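Long-range contacts in glycerol dehydrogenase (Bacillus coagulans, PDB 6CSJ), which probably catalyses the NAD-dependent oxidation of glycerol to dihydroxyacetone, and in this engineered double mutant has acquired a D-lactate dehydrogenase activity: residues A114-A122 and A160-D171; T266-F277 and L305-V314. The protein carries 2 engineered substitutions. All blocks are in the same frame, centred on the assembly; numbering follows the deposited sequence.

Contact 1: residues A114-A122 and A160-D171. Engineered in segment 114-122: N121 (natural residue Asp).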
ATOM      1  N   ALA A 114      -3.612   7.254 -10.189  1.00 22.74           N
ATOM      2  CA  ALA A 114      -2.881   6.498 -11.185  1.00 21.24           C
ATOM      3  C   ALA A 114      -1.452   6.291 -10.695  1.00 20.81           C
ATOM      4  O   ALA A 114      -0.572   7.075 -11.025  1.00 19.13           O
ATOM      5  CB  ALA A 114      -2.912   7.226 -12.523  1.00 23.24           C
ATOM      6  N   PRO A 115      -1.219   5.234  -9.891  1.00 22.37           N
ATOM      7  CA  PRO A 115       0.130   4.987  -9.381  1.00 19.84           C
ATOM      8  C   PRO A 115       1.097   4.649 -10.504  1.00 20.30           C
ATOM      9  O   PRO A 115       0.707   3.996 -11.476  1.00 21.15           O
ATOM     10  CB  PRO A 115      -0.031   3.783  -8.447  1.00 20.81           C
ATOM     11  CG  PRO A 115      -1.490   3.629  -8.222  1.00 21.73           C
ATOM     12  CD  PRO A 115      -2.176   4.217  -9.419  1.00 23.00           C
ATOM     13  N   THR A 116       2.324   5.133 -10.374  1.00 18.22           N
ATOM     14  CA  THR A 116       3.411   4.789 -11.275  1.00 19.82           C
ATOM     15  C   THR A 116       4.277   3.652 -10.719  1.00 21.78           C
ATOM     16  O   THR A 116       5.265   3.253 -11.352  1.00 22.92           O
ATOM     17  CB  THR A 116       4.298   6.020 -11.537  1.00 20.15           C
ATOM     18  OG1 THR A 116       4.751   6.540 -10.288  1.00 21.23           O
ATOM     19  CG2 THR A 116       3.516   7.086 -12.261  1.00 19.82           C
ATOM     20  N   ILE A 117       3.914   3.157  -9.533  1.00 23.97           N
ATOM     21  CA  ILE A 117       4.569   2.013  -8.882  1.00 21.65           C
ATOM     22  C   ILE A 117       3.479   1.191  -8.203  1.00 21.54           C
ATOM     23  O   ILE A 117       2.371   1.694  -7.969  1.00 23.06           O
ATOM     24  CB  ILE A 117       5.615   2.467  -7.832  1.00 24.03           C
ATOM     25  CG1 ILE A 117       4.921   3.128  -6.606  1.00 28.40           C
ATOM     26  CG2 ILE A 117       6.664   3.369  -8.487  1.00 23.46           C
ATOM     27  CD1 ILE A 117       5.823   3.942  -5.696  1.00 31.75           C
ATOM     28  N   ALA A 118       3.790  -0.059  -7.887  1.00 20.42           N
ATOM     29  CA  ALA A 118       2.843  -0.967  -7.227  1.00 20.32           C
ATOM     30  C   ALA A 118       3.531  -1.570  -6.003  1.00 23.03           C
ATOM     31  O   ALA A 118       3.759  -2.775  -5.923  1.00 21.84           O
ATOM     32  CB  ALA A 118       2.370  -2.033  -8.187  1.00 20.49           C
ATOM     33  N   SER A 119       3.833  -0.685  -5.049  1.00 23.99           N
ATOM     34  CA  SER A 119       4.648  -0.985  -3.870  1.00 23.78           C
ATOM     35  C   SER A 119       3.887  -1.012  -2.537  1.00 22.80           C
ATOM     36  O   SER A 119       4.459  -1.404  -1.518  1.00 28.41           O
ATOM     37  CB  SER A 119       5.768   0.061  -3.769  1.00 22.92           C
ATOM     38  OG  SER A 119       5.212   1.359  -3.634  1.00 27.00           O
ATOM     39  N   THR A 120       2.640  -0.548  -2.518  1.00 19.45           N
ATOM     40  CA  THR A 120       1.822  -0.633  -1.305  1.00 16.54           C
ATOM     41  C   THR A 120       0.364  -0.868  -1.704  1.00 15.92           C
ATOM     42  O   THR A 120      -0.004  -0.736  -2.876  1.00 15.64           O
ATOM     43  CB  THR A 120       1.902   0.648  -0.408  1.00 17.22           C
ATOM     44  OG1 THR A 120       1.025   1.688  -0.913  1.00 17.60           O
ATOM     45  CG2 THR A 120       3.344   1.221  -0.283  1.00 16.66           C
ATOM     46  N   ASN A 121      -0.461  -1.192  -0.712  1.00 15.62           N
ATOM     47  CA  ASN A 121      -1.903  -1.326  -0.921  1.00 16.47           C
ATOM     48  C   ASN A 121      -2.703  -0.048  -0.568  1.00 17.05           C
ATOM     49  O   ASN A 121      -3.926  -0.093  -0.452  1.00 18.21           O
ATOM     50  CB  ASN A 121      -2.440  -2.562  -0.180  1.00 17.39           C
ATOM     51  CG  ASN A 121      -2.249  -2.487   1.329  1.00 14.58           C
ATOM     52  OD1 ASN A 121      -1.936  -1.445   1.880  1.00 14.55           O
ATOM     53  ND2 ASN A 121      -2.437  -3.615   1.995  1.00 14.42           N
ATOM     54  N   ALA A 122      -2.019   1.089  -0.451  1.00 17.75           N
ATOM     55  CA  ALA A 122      -2.679   2.386  -0.147  1.00 18.22           C
ATOM     56  C   ALA A 122      -3.585   2.977  -1.250  1.00 18.12           C
ATOM     57  O   ALA A 122      -4.593   3.586  -0.918  1.00 21.91           O
ATOM     58  CB  ALA A 122      -1.629   3.420   0.259  1.00 16.61           C
ATOM     59  N   ALA A 160       9.610   1.082 -13.271  1.00 25.84           N
ATOM     60  CA  ALA A 160      10.148   1.273 -11.909  1.00 24.84           C
ATOM     61  C   ALA A 160      11.135   0.166 -11.515  1.00 21.96           C
ATOM     62  O   ALA A 160      11.062  -0.926 -12.054  1.00 20.78           O
ATOM     63  CB  ALA A 160       9.009   1.338 -10.899  1.00 25.05           C
ATOM     64  N   PRO A 161      12.060   0.446 -10.580  1.00 23.76           N
ATOM     65  CA  PRO A 161      12.949  -0.628 -10.083  1.00 23.49           C
ATOM     66  C   PRO A 161      12.164  -1.797  -9.465  1.00 23.21           C
ATOM     67  O   PRO A 161      11.169  -1.563  -8.775  1.00 24.66           O
ATOM     68  CB  PRO A 161      13.788   0.069  -8.997  1.00 21.99           C
ATOM     69  CG  PRO A 161      13.730   1.515  -9.319  1.00 22.47           C
ATOM     70  CD  PRO A 161      12.407   1.765 -10.010  1.00 23.95           C
ATOM     71  N   ALA A 162      12.615  -3.026  -9.716  1.00 22.88           N
ATOM     72  CA  ALA A 162      11.904  -4.228  -9.263  1.00 22.63           C
ATOM     73  C   ALA A 162      11.782  -4.329  -7.739  1.00 23.30           C
ATOM     74  O   ALA A 162      10.829  -4.920  -7.226  1.00 24.27           O
ATOM     75  CB  ALA A 162      12.547  -5.483  -9.832  1.00 21.07           C
ATOM     76  N   ARG A 163      12.740  -3.749  -7.025  1.00 23.39           N
ATOM     77  CA  ARG A 163      12.664  -3.654  -5.570  1.00 27.95           C
ATOM     78  C   ARG A 163      11.308  -3.117  -5.082  1.00 26.70           C
ATOM     79  O   ARG A 163      10.788  -3.579  -4.059  1.00 26.00           O
ATOM     80  CB  ARG A 163      13.792  -2.760  -5.026  1.00 27.13           C
ATOM     81  CG  ARG A 163      13.871  -2.782  -3.511  1.00 26.39           C
ATOM     82  CD  ARG A 163      14.942  -1.881  -2.962  1.00 26.86           C
ATOM     83  NE  ARG A 163      14.833  -1.844  -1.506  1.00 28.97           N
ATOM     84  CZ  ARG A 163      15.332  -0.902  -0.712  1.00 27.55           C
ATOM     85  NH1 ARG A 163      16.001   0.129  -1.205  1.00 28.81           N
ATOM     86  NH2 ARG A 163      15.147  -0.994   0.606  1.00 31.50           N
ATOM     87  N   LEU A 164      10.763  -2.143  -5.807  1.00 24.89           N
ATOM     88  CA  LEU A 164       9.466  -1.556  -5.470  1.00 23.55           C
ATOM     89  C   LEU A 164       8.295  -2.515  -5.694  1.00 21.15           C
ATOM     90  O   LEU A 164       7.345  -2.516  -4.904  1.00 20.60           O
ATOM     91  CB  LEU A 164       9.246  -0.246  -6.227  1.00 23.77           C
ATOM     92  CG  LEU A 164      10.053   0.961  -5.707  1.00 25.95           C
ATOM     93  CD1 LEU A 164      10.063   2.085  -6.739  1.00 24.88           C
ATOM     94  CD2 LEU A 164       9.511   1.476  -4.367  1.00 26.61           C
ATOM     95  N   LEU A 165       8.346  -3.319  -6.753  1.00 21.97           N
ATOM     96  CA  LEU A 165       7.293  -4.312  -7.003  1.00 22.17           C
ATOM     97  C   LEU A 165       7.346  -5.407  -5.930  1.00 22.37           C
ATOM     98  O   LEU A 165       6.301  -5.838  -5.420  1.00 19.83           O
ATOM     99  CB  LEU A 165       7.419  -4.942  -8.402  1.00 20.64           C
ATOM    100  CG  LEU A 165       6.229  -5.822  -8.816  1.00 21.38           C
ATOM    101  CD1 LEU A 165       4.977  -4.991  -9.078  1.00 21.88           C
ATOM    102  CD2 LEU A 165       6.575  -6.644 -10.040  1.00 24.26           C
ATOM    103  N   VAL A 166       8.567  -5.828  -5.595  1.00 21.11           N
ATOM    104  CA  VAL A 166       8.804  -6.835  -4.558  1.00 22.36           C
ATOM    105  C   VAL A 166       8.314  -6.322  -3.201  1.00 22.21           C
ATOM    106  O   VAL A 166       7.653  -7.060  -2.465  1.00 19.39           O
ATOM    107  CB  VAL A 166      10.295  -7.239  -4.490  1.00 22.94           C
ATOM    108  CG1 VAL A 166      10.590  -8.091  -3.263  1.00 21.91           C
ATOM    109  CG2 VAL A 166      10.679  -8.009  -5.754  1.00 26.09           C
ATOM    110  N   SER A 167       8.613  -5.061  -2.890  1.00 20.59           N
ATOM    111  CA  SER A 167       8.107  -4.443  -1.667  1.00 21.90           C
ATOM    112  C   SER A 167       6.571  -4.487  -1.596  1.00 20.65           C
ATOM    113  O   SER A 167       6.009  -4.735  -0.532  1.00 19.27           O
ATOM    114  CB  SER A 167       8.608  -3.004  -1.525  1.00 23.54           C
ATOM    115  OG  SER A 167       8.350  -2.513  -0.219  1.00 26.09           O
ATOM    116  N   GLY A 168       5.910  -4.276  -2.728  1.00 20.90           N
ATOM    117  CA  GLY A 168       4.461  -4.445  -2.826  1.00 22.14           C
ATOM    118  C   GLY A 168       3.974  -5.861  -2.565  1.00 20.07           C
ATOM    119  O   GLY A 168       2.876  -6.048  -2.052  1.00 16.66           O
ATOM    120  N   MET A 169       4.792  -6.848  -2.927  1.00 21.94           N
ATOM    121  CA  MET A 169       4.523  -8.253  -2.583  1.00 21.57           C
ATOM    122  C   MET A 169       4.586  -8.460  -1.064  1.00 18.88           C
ATOM    123  O   MET A 169       3.762  -9.183  -0.502  1.00 14.59           O
ATOM    124  CB  MET A 169       5.487  -9.220  -3.293  1.00 21.91           C
ATOM    125  CG  MET A 169       5.488  -9.149  -4.818  1.00 22.69           C
ATOM    126  SD  MET A 169       6.731 -10.259  -5.518  1.00 27.51           S
ATOM    127  CE  MET A 169       6.925  -9.617  -7.187  1.00 27.73           C
ATOM    128  N   GLY A 170       5.559  -7.819  -0.413  1.00 20.12           N
ATOM    129  CA  GLY A 170       5.694  -7.874   1.044  1.00 20.93           C
ATOM    130  C   GLY A 170       4.471  -7.331   1.762  1.00 22.66           C
ATOM    131  O   GLY A 170       3.937  -7.977   2.679  1.00 25.44           O
ATOM    132  N   ASP A 171       4.025  -6.155   1.314  1.00 23.29           N
ATOM    133  CA  ASP A 171       2.802  -5.514   1.798  1.00 23.94           C
ATOM    134  C   ASP A 171       1.581  -6.419   1.575  1.00 22.79           C
ATOM    135  O   ASP A 171       0.779  -6.619   2.485  1.00 19.25           O
ATOM    136  CB  ASP A 171       2.610  -4.158   1.092  1.00 31.50           C
ATOM    137  CG  ASP A 171       1.896  -3.119   1.950  1.00 35.77           C
ATOM    138  OD1 ASP A 171       2.112  -3.121   3.190  1.00 44.01           O
ATOM    139  OD2 ASP A 171       1.150  -2.283   1.391  1.00 32.05           O
TER
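D171 and the engineered N121 carry the polar end of this contact. The backbone N of N121 donates to D171 OD2 (2.9 Å, N-H...O angle 150°), which it meets nearly along the C-O bond. The same oxygen also lies beside T120, 3.2 Å from T120 CA. With CG between its own backbone N and carbonyl carbon, the N121 side chain brings OD1 to 3.2 Å from D171 OD2. These are two acceptors and form no bond; the amide and carboxylate planes are 52° apart, while N121 ND2 donates instead to S241 OG. Just beyond, A122 N closes an ST turn on T120 OG1. Losing the carboxylate, as with an alanine at D171, is likely to leave the backbone N-H of N121 without its acceptor and the 120-122 turn unpinned from the helix.

At G168 the two backbones come close enough for C-H...O contacts. Its CA faces A118 O at 3.6 Å, nearly straight at the hydrogen (162°), and S119 O at 3.3 Å. A methyl group on G168 would run into A118 O, so the bare glycine permits this close approach. A118 O also accepts from N237 ND2, on helix 228-248.

The apolar contacts lie toward the other end. I117 CG2 touches A160 CB (3.9 Å) and L164 CD1, while L164 CD2 packs on S119 CB. L165 leaves its helix pointing away, yet its side chain bends to return CD1 to A118 CB at 4.0 Å.

The loop after parallel strand 111-115 thus rests along helix 162-173, joining the nucleotide-binding sheet region to the helical domain, as in iron-containing alcohol dehydrogenases; the position of D171, packed against H271, is consistent with the Asp-His-His metal site of relatives such as zinc-dependent glycerol dehydrogenases.

Contact 2: residues T266-F277 and L305-V314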
ATOM      1  N   THR A 266      16.142   0.962  10.200  1.00 34.17           N
ATOM      2  CA  THR A 266      15.088   0.441   9.322  1.00 35.34           C
ATOM      3  C   THR A 266      14.361   1.500   8.498  1.00 34.86           C
ATOM      4  O   THR A 266      13.517   1.135   7.671  1.00 37.69           O
ATOM      5  CB  THR A 266      14.018  -0.341  10.109  1.00 33.11           C
ATOM      6  OG1 THR A 266      13.222   0.564  10.892  1.00 29.51           O
ATOM      7  CG2 THR A 266      14.666  -1.368  11.009  1.00 36.02           C
ATOM      8  N   HIS A 267      14.666   2.783   8.709  1.00 33.35           N
ATOM      9  CA  HIS A 267      14.039   3.869   7.931  1.00 38.74           C
ATOM     10  C   HIS A 267      14.361   3.825   6.425  1.00 35.12           C
ATOM     11  O   HIS A 267      13.559   4.261   5.618  1.00 33.70           O
ATOM     12  CB  HIS A 267      14.390   5.251   8.506  1.00 41.58           C
ATOM     13  CG  HIS A 267      13.812   5.510   9.865  1.00 49.99           C
ATOM     14  ND1 HIS A 267      14.225   6.552  10.666  1.00 57.42           N
ATOM     15  CD2 HIS A 267      12.867   4.848  10.574  1.00 58.03           C
ATOM     16  CE1 HIS A 267      13.549   6.528  11.802  1.00 57.42           C
ATOM     17  NE2 HIS A 267      12.714   5.504  11.770  1.00 48.89           N
ATOM     18  N   HIS A 268      15.521   3.282   6.054  1.00 33.30           N
ATOM     19  CA  HIS A 268      15.871   3.103   4.638  1.00 34.38           C
ATOM     20  C   HIS A 268      15.099   1.946   3.938  1.00 34.97           C
ATOM     21  O   HIS A 268      15.158   1.832   2.718  1.00 36.00           O
ATOM     22  CB  HIS A 268      17.394   2.942   4.471  1.00 36.54           C
ATOM     23  CG  HIS A 268      17.900   1.554   4.711  1.00 54.03           C
ATOM     24  ND1 HIS A 268      18.109   1.042   5.977  1.00 63.87           N
ATOM     25  CD2 HIS A 268      18.251   0.568   3.848  1.00 64.41           C
ATOM     26  CE1 HIS A 268      18.571  -0.195   5.883  1.00 56.96           C
ATOM     27  NE2 HIS A 268      18.662  -0.508   4.601  1.00 67.64           N
ATOM     28  N   MET A 269      14.411   1.094   4.698  1.00 29.80           N
ATOM     29  CA  MET A 269      13.595   0.020   4.126  1.00 32.02           C
ATOM     30  C   MET A 269      12.202   0.537   3.793  1.00 27.36           C
ATOM     31  O   MET A 269      11.648   1.365   4.516  1.00 22.84           O
ATOM     32  CB  MET A 269      13.455  -1.151   5.107  1.00 32.34           C
ATOM     33  CG  MET A 269      14.770  -1.731   5.614  1.00 27.78           C
ATOM     34  SD  MET A 269      15.882  -2.318   4.327  1.00 29.62           S
ATOM     35  CE  MET A 269      15.003  -3.743   3.679  1.00 29.66           C
ATOM     36  N   TYR A 270      11.631   0.031   2.707  1.00 24.56           N
ATOM     37  CA  TYR A 270      10.293   0.438   2.288  1.00 25.13           C
ATOM     38  C   TYR A 270       9.209  -0.210   3.140  1.00 21.12           C
ATOM     39  O   TYR A 270       9.453  -1.164   3.867  1.00 18.31           O
ATOM     40  CB  TYR A 270      10.058   0.122   0.801  1.00 28.48           C
ATOM     41  CG  TYR A 270      11.025   0.812  -0.143  1.00 32.76           C
ATOM     42  CD1 TYR A 270      11.275   2.186  -0.052  1.00 40.93           C
ATOM     43  CD2 TYR A 270      11.671   0.102  -1.144  1.00 38.06           C
ATOM     44  CE1 TYR A 270      12.166   2.812  -0.911  1.00 39.44           C
ATOM     45  CE2 TYR A 270      12.545   0.720  -2.019  1.00 41.27           C
ATOM     46  CZ  TYR A 270      12.789   2.078  -1.902  1.00 40.67           C
ATOM     47  OH  TYR A 270      13.664   2.711  -2.748  1.00 38.41           O
ATOM     48  N   HIS A 271       8.008   0.345   3.029  1.00 22.67           N
ATOM     49  CA  HIS A 271       6.830  -0.043   3.804  1.00 23.49           C
ATOM     50  C   HIS A 271       6.590  -1.552   3.755  1.00 24.10           C
ATOM     51  O   HIS A 271       6.567  -2.215   4.783  1.00 27.30           O
ATOM     52  CB  HIS A 271       5.614   0.749   3.289  1.00 23.18           C
ATOM     53  CG  HIS A 271       4.367   0.592   4.106  1.00 29.52           C
ATOM     54  ND1 HIS A 271       3.960   1.529   5.034  1.00 34.91           N
ATOM     55  CD2 HIS A 271       3.404  -0.366   4.087  1.00 33.74           C
ATOM     56  CE1 HIS A 271       2.817   1.140   5.574  1.00 34.86           C
ATOM     57  NE2 HIS A 271       2.461  -0.004   5.018  1.00 32.24           N
ATOM     58  N   GLY A 272       6.461  -2.099   2.556  1.00 24.25           N
ATOM     59  CA  GLY A 272       6.108  -3.513   2.380  1.00 23.84           C
ATOM     60  C   GLY A 272       7.197  -4.501   2.772  1.00 21.17           C
ATOM     61  O   GLY A 272       6.904  -5.641   3.159  1.00 22.76           O
ATOM     62  N   GLU A 273       8.449  -4.069   2.673  1.00 19.75           N
ATOM     63  CA  GLU A 273       9.586  -4.861   3.141  1.00 19.80           C
ATOM     64  C   GLU A 273       9.496  -5.075   4.652  1.00 21.59           C
ATOM     65  O   GLU A 273       9.679  -6.188   5.142  1.00 20.64           O
ATOM     66  CB  GLU A 273      10.911  -4.187   2.762  1.00 20.23           C
ATOM     67  CG  GLU A 273      11.155  -4.156   1.252  1.00 21.48           C
ATOM     68  CD  GLU A 273      12.356  -3.320   0.828  1.00 23.99           C
ATOM     69  OE1 GLU A 273      12.727  -2.354   1.536  1.00 23.01           O
ATOM     70  OE2 GLU A 273      12.916  -3.621  -0.249  1.00 23.76           O
ATOM     71  N   LYS A 274       9.177  -4.013   5.388  1.00 21.84           N
ATOM     72  CA  LYS A 274       8.984  -4.115   6.832  1.00 23.15           C
ATOM     73  C   LYS A 274       7.709  -4.882   7.198  1.00 22.08           C
ATOM     74  O   LYS A 274       7.705  -5.619   8.189  1.00 19.60           O
ATOM     75  CB  LYS A 274       9.013  -2.740   7.494  1.00 24.34           C
ATOM     76  CG  LYS A 274      10.423  -2.150   7.521  1.00 27.88           C
ATOM     77  CD  LYS A 274      10.479  -0.735   8.091  1.00 26.58           C
ATOM     78  CE  LYS A 274       9.707   0.265   7.245  1.00 28.06           C
ATOM     79  NZ  LYS A 274      10.391   1.584   7.211  1.00 28.42           N
ATOM     80  N   VAL A 275       6.649  -4.718   6.408  1.00 21.17           N
ATOM     81  CA  VAL A 275       5.416  -5.481   6.613  1.00 21.96           C
ATOM     82  C   VAL A 275       5.663  -6.985   6.416  1.00 23.34           C
ATOM     83  O   VAL A 275       5.069  -7.799   7.126  1.00 22.89           O
ATOM     84  CB  VAL A 275       4.258  -4.958   5.715  1.00 21.17           C
ATOM     85  CG1 VAL A 275       3.060  -5.900   5.702  1.00 23.16           C
ATOM     86  CG2 VAL A 275       3.811  -3.589   6.195  1.00 22.19           C
ATOM     87  N   ALA A 276       6.541  -7.353   5.480  1.00 24.07           N
ATOM     88  CA  ALA A 276       6.892  -8.771   5.271  1.00 24.10           C
ATOM     89  C   ALA A 276       7.449  -9.406   6.541  1.00 20.03           C
ATOM     90  O   ALA A 276       7.055 -10.516   6.902  1.00 14.98           O
ATOM     91  CB  ALA A 276       7.895  -8.926   4.139  1.00 25.89           C
ATOM     92  N   PHE A 277       8.362  -8.697   7.208  1.00 19.11           N
ATOM     93  CA  PHE A 277       8.942  -9.183   8.460  1.00 20.98           C
ATOM     94  C   PHE A 277       7.906  -9.170   9.584  1.00 21.47           C
ATOM     95  O   PHE A 277       7.869 -10.088  10.404  1.00 21.09           O
ATOM     96  CB  PHE A 277      10.169  -8.384   8.893  1.00 19.17           C
ATOM     97  CG  PHE A 277      10.685  -8.795  10.240  1.00 19.36           C
ATOM     98  CD1 PHE A 277      11.453  -9.948  10.383  1.00 18.84           C
ATOM     99  CD2 PHE A 277      10.349  -8.065  11.382  1.00 20.10           C
ATOM    100  CE1 PHE A 277      11.900 -10.347  11.637  1.00 18.74           C
ATOM    101  CE2 PHE A 277      10.796  -8.467  12.633  1.00 17.88           C
ATOM    102  CZ  PHE A 277      11.569  -9.597  12.761  1.00 17.49           C
ATOM    103  N   LEU A 305      12.647 -10.540  -0.091  1.00 23.27           N
ATOM    104  CA  LEU A 305      12.015  -9.851   1.032  1.00 21.95           C
ATOM    105  C   LEU A 305      12.750 -10.215   2.334  1.00 22.60           C
ATOM    106  O   LEU A 305      13.268 -11.321   2.462  1.00 24.55           O
ATOM    107  CB  LEU A 305      10.532 -10.243   1.130  1.00 22.69           C
ATOM    108  CG  LEU A 305       9.613  -9.605   0.087  1.00 22.75           C
ATOM    109  CD1 LEU A 305       8.231 -10.233   0.148  1.00 24.86           C
ATOM    110  CD2 LEU A 305       9.524  -8.095   0.267  1.00 20.84           C
ATOM    111  N   PRO A 306      12.793  -9.290   3.308  1.00 22.38           N
ATOM    112  CA  PRO A 306      13.490  -9.566   4.570  1.00 24.44           C
ATOM    113  C   PRO A 306      12.753 -10.562   5.482  1.00 24.14           C
ATOM    114  O   PRO A 306      11.527 -10.503   5.602  1.00 23.92           O
ATOM    115  CB  PRO A 306      13.571  -8.181   5.223  1.00 24.23           C
ATOM    116  CG  PRO A 306      12.402  -7.449   4.682  1.00 23.62           C
ATOM    117  CD  PRO A 306      12.255  -7.916   3.273  1.00 23.60           C
ATOM    118  N   VAL A 307      13.512 -11.481   6.089  1.00 27.18           N
ATOM    119  CA  VAL A 307      12.997 -12.416   7.113  1.00 22.88           C
ATOM    120  C   VAL A 307      13.764 -12.346   8.456  1.00 21.33           C
ATOM    121  O   VAL A 307      13.564 -13.186   9.327  1.00 19.86           O
ATOM    122  CB  VAL A 307      12.979 -13.872   6.597  1.00 22.24           C
ATOM    123  CG1 VAL A 307      12.084 -13.986   5.380  1.00 21.58           C
ATOM    124  CG2 VAL A 307      14.391 -14.388   6.282  1.00 23.48           C
ATOM    125  N   THR A 308      14.634 -11.351   8.616  1.00 20.52           N
ATOM    126  CA  THR A 308      15.320 -11.095   9.876  1.00 20.76           C
ATOM    127  C   THR A 308      15.396  -9.586  10.110  1.00 22.72           C
ATOM    128  O   THR A 308      15.164  -8.791   9.195  1.00 22.87           O
ATOM    129  CB  THR A 308      16.754 -11.662   9.871  1.00 19.12           C
ATOM    130  OG1 THR A 308      17.559 -10.943   8.927  1.00 19.30           O
ATOM    131  CG2 THR A 308      16.763 -13.131   9.522  1.00 18.10           C
ATOM    132  N   LEU A 309      15.731  -9.214  11.342  1.00 26.14           N
ATOM    133  CA  LEU A 309      16.046  -7.825  11.679  1.00 29.25           C
ATOM    134  C   LEU A 309      17.307  -7.357  10.957  1.00 29.44           C
ATOM    135  O   LEU A 309      17.384  -6.206  10.537  1.00 33.74           O
ATOM    136  CB  LEU A 309      16.184  -7.654  13.198  1.00 29.41           C
ATOM    137  CG  LEU A 309      14.866  -7.809  13.956  1.00 30.22           C
ATOM    138  CD1 LEU A 309      15.134  -7.952  15.450  1.00 31.82           C
ATOM    139  CD2 LEU A 309      13.925  -6.637  13.680  1.00 29.61           C
ATOM    140  N   GLY A 310      18.276  -8.256  10.800  1.00 30.79           N
ATOM    141  CA  GLY A 310      19.453  -8.018   9.956  1.00 30.78           C
ATOM    142  C   GLY A 310      19.105  -7.570   8.549  1.00 30.18           C
ATOM    143  O   GLY A 310      19.660  -6.588   8.059  1.00 26.74           O
ATOM    144  N   ASP A 311      18.156  -8.259   7.911  1.00 29.36           N
ATOM    145  CA  ASP A 311      17.708  -7.898   6.554  1.00 29.14           C
ATOM    146  C   ASP A 311      17.083  -6.488   6.483  1.00 29.40           C
ATOM    147  O   ASP A 311      17.031  -5.892   5.407  1.00 44.12           O
ATOM    148  CB  ASP A 311      16.698  -8.919   5.996  1.00 31.36           C
ATOM    149  CG  ASP A 311      17.290 -10.312   5.783  1.00 31.64           C
ATOM    150  OD1 ASP A 311      18.534 -10.475   5.807  1.00 26.49           O
ATOM    151  OD2 ASP A 311      16.496 -11.259   5.578  1.00 28.12           O
ATOM    152  N   LEU A 312      16.589  -5.978   7.616  1.00 27.72           N
ATOM    153  CA  LEU A 312      16.115  -4.595   7.738  1.00 25.27           C
ATOM    154  C   LEU A 312      17.204  -3.578   8.126  1.00 27.88           C
ATOM    155  O   LEU A 312      16.878  -2.419   8.361  1.00 32.54           O
ATOM    156  CB  LEU A 312      14.983  -4.511   8.766  1.00 24.09           C
ATOM    157  CG  LEU A 312      13.786  -5.431   8.577  1.00 25.95           C
ATOM    158  CD1 LEU A 312      12.801  -5.175   9.718  1.00 26.74           C
ATOM    159  CD2 LEU A 312      13.118  -5.212   7.225  1.00 24.27           C
ATOM    160  N   GLY A 313      18.469  -4.003   8.197  1.00 31.16           N
ATOM    161  CA  GLY A 313      19.595  -3.128   8.536  1.00 32.30           C
ATOM    162  C   GLY A 313      20.045  -3.125   9.990  1.00 37.43           C
ATOM    163  O   GLY A 313      21.007  -2.426  10.338  1.00 50.31           O
ATOM    164  N   VAL A 314      19.367  -3.886  10.847  1.00 37.27           N
ATOM    165  CA  VAL A 314      19.669  -3.919  12.287  1.00 34.26           C
ATOM    166  C   VAL A 314      20.853  -4.861  12.520  1.00 36.40           C
ATOM    167  O   VAL A 314      20.705  -6.072  12.448  1.00 44.35           O
ATOM    168  CB  VAL A 314      18.457  -4.381  13.133  1.00 31.78           C
ATOM    169  CG1 VAL A 314      18.771  -4.288  14.624  1.00 30.69           C
ATOM    170  CG2 VAL A 314      17.216  -3.562  12.822  1.00 30.74           C
TER
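F277 and L312 are central to the contact. The phenyl ring, with CG anti to the backbone N (chi1 175°), reaches from helix 271-285 into the loop: V307 C lies at its edge, 3.8 Å from F277 CD1, while L309 CD2 comes obliquely to F277 CE2 (3.8 Å) and L312 CD1 to F277 CD2. L312 CD2 turns to K274 CG, and P306 CG presses on the helix carbonyl E273 O at 3.0 Å. At the other end T266 CG2 meets V314 CG2 side by side, T266 CA makes a C-H...O contact with L312 O (3.5 Å), and the bent M269 chain brings CE to D311 O.

In the next shell, K274 NZ binds T266 O and M269 O (3.0 Å), from above each carbonyl plane, tying the type I turn 266-269 to the helix. E273 OE1 takes the N-H of Y270, the N-cap residue. Across the way, D311 OD2 accepts from V307 N through its anti lone pair, and T308 OG1 from D311 N in an ST motif; D311 OD1 pairs with K363.

The whole is a helix start and its leading turn seated against an interhelical loop, inside the all-helical domain of the iron-containing alcohol dehydrogenase fold.

How the contacts relate
Contact 2 is the more buried of the two and lies within the helical domain, farther from the centre of the chain; contact 1 is partly buried and sits at the seam between that domain and the parallel sheet. Their chemistry follows: 266-277 meets 305-314 through aromatic and aliphatic groups, its polar groups bonding within their own segment or to other parts of the chain, not across the contact, whereas 114-122 with 160-171 adds to a small apolar patch a bond to a carboxylate and close backbone approach over a glycine. Helices 162-173 and 271-285 join the contacts: R163 NE and E273 OE2 form a salt bridge (2.9 Å), and H271, its ring meeting that of H254, lies beside the probable metal-site cleft.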